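Local coordinates for spore germination protein B3 (Bacillus subtilis subsp. subtilis, PDB 3N54), which takes part, as a lipoprotein component of a spore germinant receptor, in the germination response to asparagine, glucose, fructose and potassium ions, at residues G162-L166 against D302-D308; V215-T219 against K282-R286; F227-K233 against S250-I256. One frame throughout, in Å; residues are numbered along the deposited sequence.

Contact 1 of 3, residues G162-L166 against D302-D308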
ATOM      1  N   GLY A 162      -4.761   9.221  11.568  1.00 48.29           N
ATOM      2  CA  GLY A 162      -3.382   9.092  12.035  1.00 49.04           C
ATOM      3  C   GLY A 162      -2.810   7.684  12.068  1.00 47.33           C
ATOM      4  O   GLY A 162      -1.994   7.368  12.931  1.00 48.91           O
ATOM      5  N   TYR A 163      -3.225   6.839  11.130  1.00 44.67           N
ATOM      6  CA  TYR A 163      -2.709   5.474  11.050  1.00 43.22           C
ATOM      7  C   TYR A 163      -1.674   5.328   9.961  1.00 41.47           C
ATOM      8  O   TYR A 163      -1.805   5.928   8.895  1.00 40.66           O
ATOM      9  CB  TYR A 163      -3.827   4.476  10.768  1.00 42.02           C
ATOM     10  CG  TYR A 163      -4.686   4.176  11.961  1.00 43.62           C
ATOM     11  CD1 TYR A 163      -4.327   3.182  12.870  1.00 44.88           C
ATOM     12  CD2 TYR A 163      -5.850   4.885  12.192  1.00 44.04           C
ATOM     13  CE1 TYR A 163      -5.115   2.907  13.974  1.00 46.98           C
ATOM     14  CE2 TYR A 163      -6.638   4.617  13.283  1.00 46.34           C
ATOM     15  CZ  TYR A 163      -6.269   3.626  14.173  1.00 48.00           C
ATOM     16  OH  TYR A 163      -7.063   3.363  15.259  1.00 51.78           O
ATOM     17  N   SER A 164      -0.633   4.554  10.257  1.00 41.52           N
ATOM     18  CA  SER A 164       0.283   4.075   9.241  1.00 39.92           C
ATOM     19  C   SER A 164      -0.382   2.838   8.656  1.00 38.54           C
ATOM     20  O   SER A 164      -1.145   2.156   9.339  1.00 38.92           O
ATOM     21  CB  SER A 164       1.649   3.726   9.823  1.00 41.06           C
ATOM     22  OG  SER A 164       2.356   4.883  10.236  1.00 42.86           O
ATOM     23  N   TYR A 165      -0.109   2.544   7.393  1.00 37.46           N
ATOM     24  CA  TYR A 165      -0.741   1.402   6.736  1.00 36.80           C
ATOM     25  C   TYR A 165       0.024   0.954   5.501  1.00 35.69           C
ATOM     26  O   TYR A 165       0.939   1.640   5.033  1.00 35.49           O
ATOM     27  CB  TYR A 165      -2.190   1.739   6.352  1.00 37.03           C
ATOM     28  CG  TYR A 165      -2.326   2.936   5.445  1.00 37.40           C
ATOM     29  CD1 TYR A 165      -2.373   4.222   5.968  1.00 40.12           C
ATOM     30  CD2 TYR A 165      -2.407   2.785   4.064  1.00 38.17           C
ATOM     31  CE1 TYR A 165      -2.499   5.328   5.140  1.00 41.78           C
ATOM     32  CE2 TYR A 165      -2.528   3.886   3.226  1.00 39.44           C
ATOM     33  CZ  TYR A 165      -2.575   5.153   3.770  1.00 41.48           C
ATOM     34  OH  TYR A 165      -2.698   6.252   2.948  1.00 45.17           O
ATOM     35  N   LEU A 166      -0.361  -0.209   4.988  1.00 35.21           N
ATOM     36  CA  LEU A 166       0.253  -0.762   3.802  1.00 34.60           C
ATOM     37  C   LEU A 166      -0.659  -0.569   2.592  1.00 34.52           C
ATOM     38  O   LEU A 166      -1.875  -0.513   2.713  1.00 34.96           O
ATOM     39  CB  LEU A 166       0.558  -2.246   3.999  1.00 34.80           C
ATOM     40  CG  LEU A 166       1.522  -2.637   5.127  1.00 35.52           C
ATOM     41  CD1 LEU A 166       1.629  -4.159   5.241  1.00 34.99           C
ATOM     42  CD2 LEU A 166       2.904  -2.012   4.940  1.00 33.47           C
ATOM     43  N   ASP A 302       4.356   1.279  12.722  1.00 46.69           N
ATOM     44  CA  ASP A 302       3.486   0.116  12.791  1.00 45.81           C
ATOM     45  C   ASP A 302       2.381   0.309  11.754  1.00 44.85           C
ATOM     46  O   ASP A 302       1.425   1.049  12.006  1.00 45.99           O
ATOM     47  CB  ASP A 302       2.917  -0.016  14.215  1.00 47.77           C
ATOM     48  CG  ASP A 302       1.620  -0.835  14.286  1.00 48.48           C
ATOM     49  OD1 ASP A 302       1.358  -1.670  13.392  1.00 48.16           O
ATOM     50  OD2 ASP A 302       0.855  -0.635  15.263  1.00 51.53           O
ATOM     51  N   PRO A 303       2.514  -0.335  10.575  1.00 43.11           N
ATOM     52  CA  PRO A 303       1.522  -0.201   9.519  1.00 42.62           C
ATOM     53  C   PRO A 303       0.513  -1.351   9.489  1.00 42.31           C
ATOM     54  O   PRO A 303      -0.159  -1.547   8.475  1.00 41.84           O
ATOM     55  CB  PRO A 303       2.383  -0.243   8.257  1.00 41.85           C
ATOM     56  CG  PRO A 303       3.514  -1.194   8.620  1.00 40.80           C
ATOM     57  CD  PRO A 303       3.636  -1.188  10.132  1.00 41.99           C
ATOM     58  N   VAL A 304       0.406  -2.100  10.582  1.00 43.13           N
ATOM     59  CA  VAL A 304      -0.471  -3.271  10.621  1.00 43.96           C
ATOM     60  C   VAL A 304      -1.434  -3.248  11.811  1.00 46.70           C
ATOM     61  O   VAL A 304      -1.949  -4.287  12.230  1.00 47.63           O
ATOM     62  CB  VAL A 304       0.355  -4.581  10.610  1.00 43.23           C
ATOM     63  CG1 VAL A 304       0.986  -4.776   9.242  1.00 41.59           C
ATOM     64  CG2 VAL A 304       1.408  -4.564  11.701  1.00 42.76           C
ATOM     65  N   PHE A 305      -1.680  -2.050  12.333  1.00 48.80           N
ATOM     66  CA  PHE A 305      -2.685  -1.819  13.368  1.00 51.63           C
ATOM     67  C   PHE A 305      -2.469  -2.628  14.660  1.00 53.99           C
ATOM     68  O   PHE A 305      -3.438  -2.999  15.332  1.00 56.13           O
ATOM     69  CB  PHE A 305      -4.077  -2.068  12.768  1.00 51.95           C
ATOM     70  CG  PHE A 305      -4.312  -1.316  11.484  1.00 50.99           C
ATOM     71  CD1 PHE A 305      -4.030  -1.898  10.256  1.00 49.09           C
ATOM     72  CD2 PHE A 305      -4.774  -0.009  11.507  1.00 51.57           C
ATOM     73  CE1 PHE A 305      -4.218  -1.198   9.079  1.00 48.50           C
ATOM     74  CE2 PHE A 305      -4.968   0.695  10.334  1.00 51.09           C
ATOM     75  CZ  PHE A 305      -4.689   0.102   9.119  1.00 50.27           C
ATOM     76  N   LEU A 306      -1.210  -2.890  15.011  1.00 54.56           N
ATOM     77  CA  LEU A 306      -0.900  -3.537  16.294  1.00 57.44           C
ATOM     78  C   LEU A 306      -1.411  -2.665  17.437  1.00 60.75           C
ATOM     79  O   LEU A 306      -1.827  -3.174  18.475  1.00 63.28           O
ATOM     80  CB  LEU A 306       0.603  -3.801  16.481  1.00 56.83           C
ATOM     81  CG  LEU A 306       1.254  -5.091  15.960  1.00 56.35           C
ATOM     82  CD1 LEU A 306       0.495  -6.339  16.413  1.00 58.53           C
ATOM     83  CD2 LEU A 306       1.366  -5.075  14.469  1.00 55.49           C
ATOM     84  N   SER A 307      -1.360  -1.349  17.236  1.00 61.63           N
ATOM     85  CA  SER A 307      -1.885  -0.375  18.194  1.00 65.08           C
ATOM     86  C   SER A 307      -3.300  -0.703  18.670  1.00 68.02           C
ATOM     87  O   SER A 307      -3.622  -0.528  19.844  1.00 70.86           O
ATOM     88  CB  SER A 307      -1.898   1.016  17.565  1.00 64.42           C
ATOM     89  OG  SER A 307      -2.602   1.001  16.338  1.00 62.18           O
ATOM     90  N   ASP A 308      -4.143  -1.169  17.755  1.00 68.00           N
ATOM     91  CA  ASP A 308      -5.538  -1.470  18.083  1.00 71.19           C
ATOM     92  C   ASP A 308      -5.689  -2.561  19.142  1.00 74.43           C
ATOM     93  O   ASP A 308      -6.642  -2.538  19.920  1.00 77.70           O
ATOM     94  CB  ASP A 308      -6.317  -1.858  16.821  1.00 69.77           C
ATOM     95  CG  ASP A 308      -6.569  -0.674  15.904  1.00 69.25           C
ATOM     96  OD1 ASP A 308      -6.514   0.483  16.381  1.00 70.96           O
ATOM     97  OD2 ASP A 308      -6.839  -0.901  14.705  1.00 68.66           O
TER
HETATM   98  O   HOH W   1      -1.197   0.648  11.682  1.00 38.12           O
HETATM   99  O   HOH W   2      -1.992  -2.332   6.644  1.00 42.49           O
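Y163, P303 and F305 give up the most surface where these two segments meet. The ring of Y163 lies obliquely against that of F305, with planes at 43°, centroids 5.4 Å apart and Y163 CD1 3.5 Å from F305 CD2; beyond it, the phenol donates a hydrogen bond from Y163 OH to D308 OD1 (3.1 Å). F305 also brings CZ to 4.1 Å from Y165 CB, with S164 O over one face of its ring. The backbone of P303 makes two CA-H...O contacts, P303 CA to S164 O (3.6 Å) and Y165 CA to P303 O (3.5 Å), while P303 CB packs on L166 CD2 at 3.8 Å. Two waters supply the remaining polar links: one joins S164 O, D302 O and F305 N, the other L166 N and P303 O. The loop holds its shape through D302, whose OD1 accepts from V304 N (3.0 Å) in an Asx turn and whose OD2 accepts from S307 N (3.1 Å) and from W325. The seam thus sets the start of strand 165-172, which is paired with strand 177-186, against the loop entering helix 306-313, with V304 reaching helix 198-208 and S307 touching W325 of helix 325-331.

Contact 2 of 3, residues V215-T219 against K282-R286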
ATOM      1  N   VAL A 215       1.879 -20.060  -0.207  1.00 57.92           N
ATOM      2  CA  VAL A 215       2.764 -21.206  -0.014  1.00 58.13           C
ATOM      3  C   VAL A 215       4.089 -20.798   0.622  1.00 54.69           C
ATOM      4  O   VAL A 215       4.581 -19.700   0.388  1.00 52.46           O
ATOM      5  CB  VAL A 215       3.071 -21.910  -1.353  1.00 60.12           C
ATOM      6  CG1 VAL A 215       1.804 -22.511  -1.942  1.00 63.78           C
ATOM      7  CG2 VAL A 215       3.714 -20.935  -2.340  1.00 58.83           C
ATOM      8  N   MET A 216       4.643 -21.689   1.439  1.00 54.61           N
ATOM      9  CA  MET A 216       5.977 -21.519   2.012  1.00 52.13           C
ATOM     10  C   MET A 216       6.875 -22.627   1.469  1.00 52.85           C
ATOM     11  O   MET A 216       6.745 -23.779   1.880  1.00 55.00           O
ATOM     12  CB  MET A 216       5.949 -21.587   3.542  1.00 52.05           C
ATOM     13  CG  MET A 216       7.343 -21.543   4.186  1.00 50.67           C
ATOM     14  SD  MET A 216       7.347 -21.847   5.959  1.00 51.89           S
ATOM     15  CE  MET A 216       6.614 -20.358   6.598  1.00 49.45           C
ATOM     16  N   PRO A 217       7.765 -22.294   0.523  1.00 51.35           N
ATOM     17  CA  PRO A 217       8.736 -23.270   0.038  1.00 52.33           C
ATOM     18  C   PRO A 217      10.025 -23.203   0.843  1.00 50.73           C
ATOM     19  O   PRO A 217      10.541 -22.113   1.094  1.00 48.65           O
ATOM     20  CB  PRO A 217       8.994 -22.824  -1.402  1.00 52.39           C
ATOM     21  CG  PRO A 217       8.745 -21.342  -1.392  1.00 50.60           C
ATOM     22  CD  PRO A 217       7.853 -21.021  -0.215  1.00 49.66           C
ATOM     23  N   THR A 218      10.532 -24.357   1.256  1.00 51.95           N
ATOM     24  CA  THR A 218      11.800 -24.417   1.970  1.00 51.10           C
ATOM     25  C   THR A 218      12.441 -25.785   1.736  1.00 53.28           C
ATOM     26  O   THR A 218      12.135 -26.447   0.741  1.00 54.72           O
ATOM     27  CB  THR A 218      11.622 -24.090   3.477  1.00 50.59           C
ATOM     28  OG1 THR A 218      12.909 -23.951   4.094  1.00 49.97           O
ATOM     29  CG2 THR A 218      10.819 -25.168   4.188  1.00 52.92           C
ATOM     30  N   THR A 219      13.349 -26.193   2.617  1.00 53.50           N
ATOM     31  CA  THR A 219      14.026 -27.469   2.464  1.00 55.80           C
ATOM     32  C   THR A 219      14.188 -28.202   3.787  1.00 57.39           C
ATOM     33  O   THR A 219      14.194 -27.594   4.856  1.00 56.46           O
ATOM     34  CB  THR A 219      15.425 -27.287   1.849  1.00 55.45           C
ATOM     35  OG1 THR A 219      16.161 -26.338   2.628  1.00 54.16           O
ATOM     36  CG2 THR A 219      15.331 -26.794   0.414  1.00 54.82           C
ATOM     37  N   LYS A 282       9.497 -22.668  12.325  1.00 57.02           N
ATOM     38  CA  LYS A 282      10.721 -21.920  12.614  1.00 55.74           C
ATOM     39  C   LYS A 282      11.052 -20.916  11.513  1.00 52.16           C
ATOM     40  O   LYS A 282      11.530 -19.821  11.799  1.00 50.89           O
ATOM     41  CB  LYS A 282      11.908 -22.865  12.835  1.00 57.48           C
ATOM     42  CG  LYS A 282      11.920 -23.557  14.196  1.00 61.90           C
ATOM     43  CD  LYS A 282      13.167 -24.431  14.361  1.00 64.75           C
ATOM     44  CE  LYS A 282      13.392 -24.821  15.811  1.00 69.15           C
ATOM     45  NZ  LYS A 282      14.663 -25.573  16.005  1.00 71.10           N
ATOM     46  N   LYS A 283      10.796 -21.289  10.261  1.00 50.96           N
ATOM     47  CA  LYS A 283      11.049 -20.391   9.137  1.00 48.22           C
ATOM     48  C   LYS A 283      10.161 -19.148   9.218  1.00 46.69           C
ATOM     49  O   LYS A 283      10.645 -18.029   9.080  1.00 45.15           O
ATOM     50  CB  LYS A 283      10.854 -21.102   7.791  1.00 47.94           C
ATOM     51  CG  LYS A 283      10.974 -20.161   6.596  1.00 45.34           C
ATOM     52  CD  LYS A 283      11.132 -20.903   5.288  1.00 45.30           C
ATOM     53  CE  LYS A 283      11.030 -19.945   4.101  1.00 44.08           C
ATOM     54  NZ  LYS A 283      11.910 -18.745   4.229  1.00 41.89           N
ATOM     55  N   LEU A 284       8.868 -19.343   9.452  1.00 47.39           N
ATOM     56  CA  LEU A 284       7.955 -18.209   9.574  1.00 46.46           C
ATOM     57  C   LEU A 284       8.432 -17.278  10.686  1.00 46.44           C
ATOM     58  O   LEU A 284       8.431 -16.053  10.529  1.00 45.13           O
ATOM     59  CB  LEU A 284       6.519 -18.678   9.851  1.00 47.98           C
ATOM     60  CG  LEU A 284       5.425 -17.607   9.865  1.00 47.28           C
ATOM     61  CD1 LEU A 284       5.316 -16.922   8.515  1.00 45.11           C
ATOM     62  CD2 LEU A 284       4.072 -18.201  10.254  1.00 49.13           C
ATOM     63  N   GLU A 285       8.854 -17.869  11.799  1.00 48.44           N
ATOM     64  CA  GLU A 285       9.309 -17.098  12.946  1.00 49.48           C
ATOM     65  C   GLU A 285      10.523 -16.237  12.622  1.00 48.02           C
ATOM     66  O   GLU A 285      10.534 -15.046  12.922  1.00 47.39           O
ATOM     67  CB  GLU A 285       9.640 -18.010  14.129  1.00 52.66           C
ATOM     68  CG  GLU A 285      10.045 -17.229  15.366  1.00 54.96           C
ATOM     69  CD  GLU A 285       9.996 -18.049  16.631  1.00 59.75           C
ATOM     70  OE1 GLU A 285      10.336 -19.249  16.593  1.00 63.31           O
ATOM     71  OE2 GLU A 285       9.631 -17.482  17.675  1.00 62.94           O
ATOM     72  N   ARG A 286      11.546 -16.827  12.017  1.00 47.71           N
ATOM     73  CA  ARG A 286      12.744 -16.045  11.714  1.00 47.43           C
ATOM     74  C   ARG A 286      12.457 -15.013  10.616  1.00 44.96           C
ATOM     75  O   ARG A 286      13.011 -13.921  10.638  1.00 44.63           O
ATOM     76  CB  ARG A 286      13.951 -16.939  11.377  1.00 48.33           C
ATOM     77  CG  ARG A 286      14.010 -17.523   9.981  1.00 48.16           C
ATOM     78  CD  ARG A 286      15.295 -18.386   9.821  1.00 50.68           C
ATOM     79  NE  ARG A 286      15.078 -19.754  10.269  1.00 52.67           N
ATOM     80  CZ  ARG A 286      14.804 -20.795   9.481  1.00 52.71           C
ATOM     81  NH1 ARG A 286      14.727 -20.676   8.158  1.00 50.49           N
ATOM     82  NH2 ARG A 286      14.611 -21.986  10.034  1.00 55.26           N
TER
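Strand 215-219 passes across helix 282-286 at 106°, the axes 10.5 Å apart at their closest, so that side chains rather than backbones fill the gap. V215 opens the segment without reaching the helix; its side chain lies against T226 and E228 of the neighbouring strand 223-240. The first real contact comes from M216, which points toward the helix and stretches out with chi1 and chi2 both t before chi3 turns to m. This carries M216 CE to 3.7 Å from L284 CB and leaves M216 SD 4.0 Å from K283 CD, on the aliphatic part of the lysine. M216 also meets W206 of helix 198-208 and F280, one turn back on the same long helix as L284, and so enters an apolar layer that L284 extends toward I338 and F340. At P217 the side chain points away, as the alternation of a strand requires, yet the carbonyl remains close: P217 O is 3.7 Å from K283 CE. T218 turns toward the helix again and sets T218 CB 3.7 Å from K283 CD. The extended lysine chain thus reaches toward the strand, nearly perpendicular to it, and passes against the side chains of M216 and T218, while its NZ forms a salt bridge with D287. T219, at the end of the segment, does not reach the helix. Such apolar packing, bordered by the methylene groups of a lysine at the solvent margin, is characteristic of a helix packed across one face of a sheet, here helix 271-299 against the outermost strand 215-220 of the four-stranded mixed sheet.

Contact 3 of 3, residues F227-K233 against S250-I256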
ATOM      1  N   PHE A 227       4.666 -25.929   1.927  1.00 63.44           N
ATOM      2  CA  PHE A 227       3.492 -25.941   2.780  1.00 65.77           C
ATOM      3  C   PHE A 227       2.489 -24.916   2.251  1.00 65.53           C
ATOM      4  O   PHE A 227       2.729 -23.713   2.337  1.00 62.43           O
ATOM      5  CB  PHE A 227       3.898 -25.613   4.217  1.00 64.50           C
ATOM      6  CG  PHE A 227       2.752 -25.591   5.189  1.00 66.88           C
ATOM      7  CD1 PHE A 227       2.300 -26.761   5.775  1.00 71.05           C
ATOM      8  CD2 PHE A 227       2.135 -24.394   5.530  1.00 65.40           C
ATOM      9  CE1 PHE A 227       1.246 -26.743   6.680  1.00 73.47           C
ATOM     10  CE2 PHE A 227       1.084 -24.369   6.432  1.00 67.43           C
ATOM     11  CZ  PHE A 227       0.641 -25.546   7.009  1.00 71.64           C
ATOM     12  N   GLU A 228       1.381 -25.400   1.690  1.00 69.39           N
ATOM     13  CA  GLU A 228       0.341 -24.537   1.132  1.00 70.00           C
ATOM     14  C   GLU A 228      -0.752 -24.301   2.169  1.00 71.52           C
ATOM     15  O   GLU A 228      -1.324 -25.252   2.701  1.00 74.99           O
ATOM     16  CB  GLU A 228      -0.267 -25.158  -0.131  1.00 73.48           C
ATOM     17  CG  GLU A 228      -1.221 -24.218  -0.877  1.00 75.02           C
ATOM     18  CD  GLU A 228      -1.942 -24.876  -2.049  1.00 80.99           C
ATOM     19  OE1 GLU A 228      -2.022 -26.123  -2.101  1.00 85.98           O
ATOM     20  OE2 GLU A 228      -2.454 -24.133  -2.914  1.00 82.71           O
ATOM     21  N   ILE A 229      -1.051 -23.031   2.430  1.00 69.31           N
ATOM     22  CA  ILE A 229      -2.033 -22.651   3.439  1.00 70.70           C
ATOM     23  C   ILE A 229      -3.462 -23.000   3.020  1.00 75.03           C
ATOM     24  O   ILE A 229      -3.868 -22.722   1.893  1.00 75.52           O
ATOM     25  CB  ILE A 229      -1.990 -21.129   3.716  1.00 67.26           C
ATOM     26  CG1 ILE A 229      -0.618 -20.702   4.246  1.00 63.96           C
ATOM     27  CG2 ILE A 229      -3.071 -20.733   4.711  1.00 68.42           C
ATOM     28  CD1 ILE A 229      -0.461 -19.198   4.349  1.00 61.12           C
ATOM     29  N   LYS A 230      -4.212 -23.616   3.931  1.00 78.70           N
ATOM     30  CA  LYS A 230      -5.637 -23.874   3.721  1.00 83.48           C
ATOM     31  C   LYS A 230      -6.470 -22.947   4.608  1.00 83.46           C
ATOM     32  O   LYS A 230      -7.409 -22.306   4.136  1.00 84.45           O
ATOM     33  CB  LYS A 230      -5.978 -25.341   3.984  1.00 88.75           C
ATOM     34  CG  LYS A 230      -5.792 -26.250   2.771  1.00 91.37           C
ATOM     35  CD  LYS A 230      -6.919 -26.062   1.755  1.00 94.86           C
ATOM     36  CE  LYS A 230      -6.893 -27.130   0.667  1.00 98.92           C
ATOM     37  NZ  LYS A 230      -8.169 -27.152  -0.116  1.00103.43           N
ATOM     38  N   LYS A 231      -6.119 -22.885   5.890  1.00 82.91           N
ATOM     39  CA  LYS A 231      -6.771 -21.983   6.835  1.00 82.88           C
ATOM     40  C   LYS A 231      -5.766 -21.582   7.913  1.00 79.95           C
ATOM     41  O   LYS A 231      -5.001 -22.419   8.392  1.00 80.58           O
ATOM     42  CB  LYS A 231      -8.007 -22.650   7.451  1.00 88.65           C
ATOM     43  CG  LYS A 231      -8.986 -21.681   8.110  1.00 89.71           C
ATOM     44  CD  LYS A 231     -10.326 -22.353   8.430  1.00 96.39           C
ATOM     45  CE  LYS A 231     -11.372 -21.334   8.886  1.00 97.51           C
ATOM     46  NZ  LYS A 231     -12.722 -21.938   9.125  1.00103.98           N
ATOM     47  N   SER A 232      -5.752 -20.300   8.272  1.00 77.10           N
ATOM     48  CA  SER A 232      -4.841 -19.794   9.297  1.00 74.66           C
ATOM     49  C   SER A 232      -5.542 -18.790  10.209  1.00 75.19           C
ATOM     50  O   SER A 232      -6.360 -17.993   9.753  1.00 75.07           O
ATOM     51  CB  SER A 232      -3.609 -19.147   8.656  1.00 70.00           C
ATOM     52  OG  SER A 232      -2.624 -18.841   9.632  1.00 67.47           O
ATOM     53  N   LYS A 233      -5.209 -18.841  11.495  1.00 76.29           N
ATOM     54  CA  LYS A 233      -5.798 -17.967  12.500  1.00 77.37           C
ATOM     55  C   LYS A 233      -4.714 -17.411  13.412  1.00 75.24           C
ATOM     56  O   LYS A 233      -3.737 -18.097  13.706  1.00 75.11           O
ATOM     57  CB  LYS A 233      -6.819 -18.740  13.336  1.00 82.96           C
ATOM     58  CG  LYS A 233      -7.942 -19.381  12.527  1.00 86.75           C
ATOM     59  CD  LYS A 233      -8.955 -20.082  13.430  1.00 93.42           C
ATOM     60  CE  LYS A 233     -10.146 -20.621  12.634  1.00 97.44           C
ATOM     61  NZ  LYS A 233     -11.203 -21.217  13.506  1.00103.81           N
ATOM     62  N   SER A 250       0.046 -15.738  18.673  1.00 74.25           N
ATOM     63  CA  SER A 250      -0.159 -17.153  18.439  1.00 76.52           C
ATOM     64  C   SER A 250      -0.640 -17.328  17.013  1.00 74.08           C
ATOM     65  O   SER A 250      -1.565 -16.645  16.588  1.00 73.81           O
ATOM     66  CB  SER A 250      -1.192 -17.706  19.419  1.00 81.84           C
ATOM     67  OG  SER A 250      -1.355 -19.102  19.258  1.00 85.01           O
ATOM     68  N   VAL A 251      -0.004 -18.227  16.268  1.00 73.09           N
ATOM     69  CA  VAL A 251      -0.385 -18.501  14.889  1.00 71.19           C
ATOM     70  C   VAL A 251      -0.702 -19.983  14.747  1.00 74.56           C
ATOM     71  O   VAL A 251       0.136 -20.836  15.039  1.00 75.65           O
ATOM     72  CB  VAL A 251       0.735 -18.110  13.888  1.00 66.97           C
ATOM     73  CG1 VAL A 251       0.358 -18.507  12.471  1.00 65.58           C
ATOM     74  CG2 VAL A 251       1.026 -16.620  13.961  1.00 63.46           C
ATOM     75  N   LYS A 252      -1.925 -20.280  14.320  1.00 76.68           N
ATOM     76  CA  LYS A 252      -2.353 -21.643  14.053  1.00 80.38           C
ATOM     77  C   LYS A 252      -2.738 -21.727  12.585  1.00 78.85           C
ATOM     78  O   LYS A 252      -3.635 -21.015  12.137  1.00 78.30           O
ATOM     79  CB  LYS A 252      -3.525 -22.035  14.952  1.00 85.67           C
ATOM     80  CG  LYS A 252      -3.148 -22.201  16.418  1.00 88.67           C
ATOM     81  CD  LYS A 252      -4.312 -22.742  17.245  1.00 95.27           C
ATOM     82  CE  LYS A 252      -3.871 -23.108  18.656  1.00 99.14           C
ATOM     83  NZ  LYS A 252      -4.959 -23.766  19.439  1.00106.19           N
ATOM     84  N   THR A 253      -2.049 -22.587  11.842  1.00 78.61           N
ATOM     85  CA  THR A 253      -2.261 -22.718  10.408  1.00 77.61           C
ATOM     86  C   THR A 253      -2.386 -24.179   9.996  1.00 81.72           C
ATOM     87  O   THR A 253      -1.602 -25.021  10.430  1.00 82.95           O
ATOM     88  CB  THR A 253      -1.086 -22.094   9.621  1.00 72.73           C
ATOM     89  OG1 THR A 253      -0.776 -20.802  10.154  1.00 69.29           O
ATOM     90  CG2 THR A 253      -1.422 -21.971   8.138  1.00 71.27           C
ATOM     91  N   LYS A 254      -3.380 -24.468   9.163  1.00 84.42           N
ATOM     92  CA  LYS A 254      -3.576 -25.793   8.594  1.00 88.67           C
ATOM     93  C   LYS A 254      -3.231 -25.701   7.115  1.00 86.79           C
ATOM     94  O   LYS A 254      -3.578 -24.714   6.462  1.00 84.16           O
ATOM     95  CB  LYS A 254      -5.018 -26.265   8.786  1.00 94.11           C
ATOM     96  CG  LYS A 254      -5.417 -26.486  10.239  1.00 97.73           C
ATOM     97  CD  LYS A 254      -6.843 -27.020  10.344  1.00104.21           C
ATOM     98  CE  LYS A 254      -7.219 -27.382  11.777  1.00108.72           C
ATOM     99  NZ  LYS A 254      -8.615 -27.904  11.877  1.00115.17           N
ATOM    100  N   GLY A 255      -2.557 -26.716   6.580  1.00 88.66           N
ATOM    101  CA  GLY A 255      -2.142 -26.675   5.180  1.00 87.48           C
ATOM    102  C   GLY A 255      -1.773 -27.994   4.530  1.00 91.03           C
ATOM    103  O   GLY A 255      -1.700 -29.032   5.186  1.00 94.25           O
ATOM    104  N   ILE A 256      -1.545 -27.925   3.221  1.00 90.97           N
ATOM    105  CA  ILE A 256      -1.176 -29.076   2.405  1.00 94.53           C
ATOM    106  C   ILE A 256       0.338 -29.102   2.195  1.00 92.05           C
ATOM    107  O   ILE A 256       0.990 -28.056   2.195  1.00 87.60           O
ATOM    108  CB  ILE A 256      -1.895 -29.038   1.039  1.00 96.36           C
ATOM    109  CG1 ILE A 256      -3.411 -29.103   1.237  1.00100.56           C
ATOM    110  CG2 ILE A 256      -1.444 -30.184   0.148  1.00 99.23           C
ATOM    111  CD1 ILE A 256      -4.195 -29.169  -0.057  1.00103.64           C
TER
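Eight hydrogen bonds join these antiparallel strands, seven of them between backbone atoms. Reciprocal pairs are made by E228 with I256 (E228 N to I256 O and I256 N to E228 O, both 2.7 Å) and by K233 with K252 (K233 N to K252 O 2.8 Å, K252 N to K233 O 2.9 Å). Between them the register slips by one residue: K254 O accepts from both K230 N (2.8 Å) and K231 N (3.2 Å), while K254 N donates to K231 O (2.7 Å). At the non-hydrogen-bonded pair S232-T253 the hydroxyls meet, S232 OG lying 2.7 Å from T253 OG1, and T253 OG1 is hydrogen-bonded to W206 as well. F227 folds beneath G255, with F227 CZ 3.4 Å from G255 N, where a beta-carbon would clash. W206 of helix 198-208 covers this face, whereas K231, K233, K252 and K254 project from the other. K230 and K231 together face K254, a classic beta bulge, set in the long hairpin of strands 223-240 and 245-258.

In the fold
Contact 1 is the most buried of the three and lies nearest the centre of the chain, whereas contacts 2 and 3 sit farther out, their centres each about 24 Å from the centre of the chain, and are only partly buried. Contact 1 joins parts of different sequence families, N-terminal and C-terminal, through aromatic packing, a tyrosine-aspartate hydrogen bond and bridging waters. The other two share one four-stranded sheet: contact 3 is the backbone ladder within it, contact 2 the side-chain packing of a helix on it. They touch directly, V215 CG1 lying 3.6 Å from E228 CG. In sequence, contact 3 is nested within contact 2, and both within the span closed by contact 1.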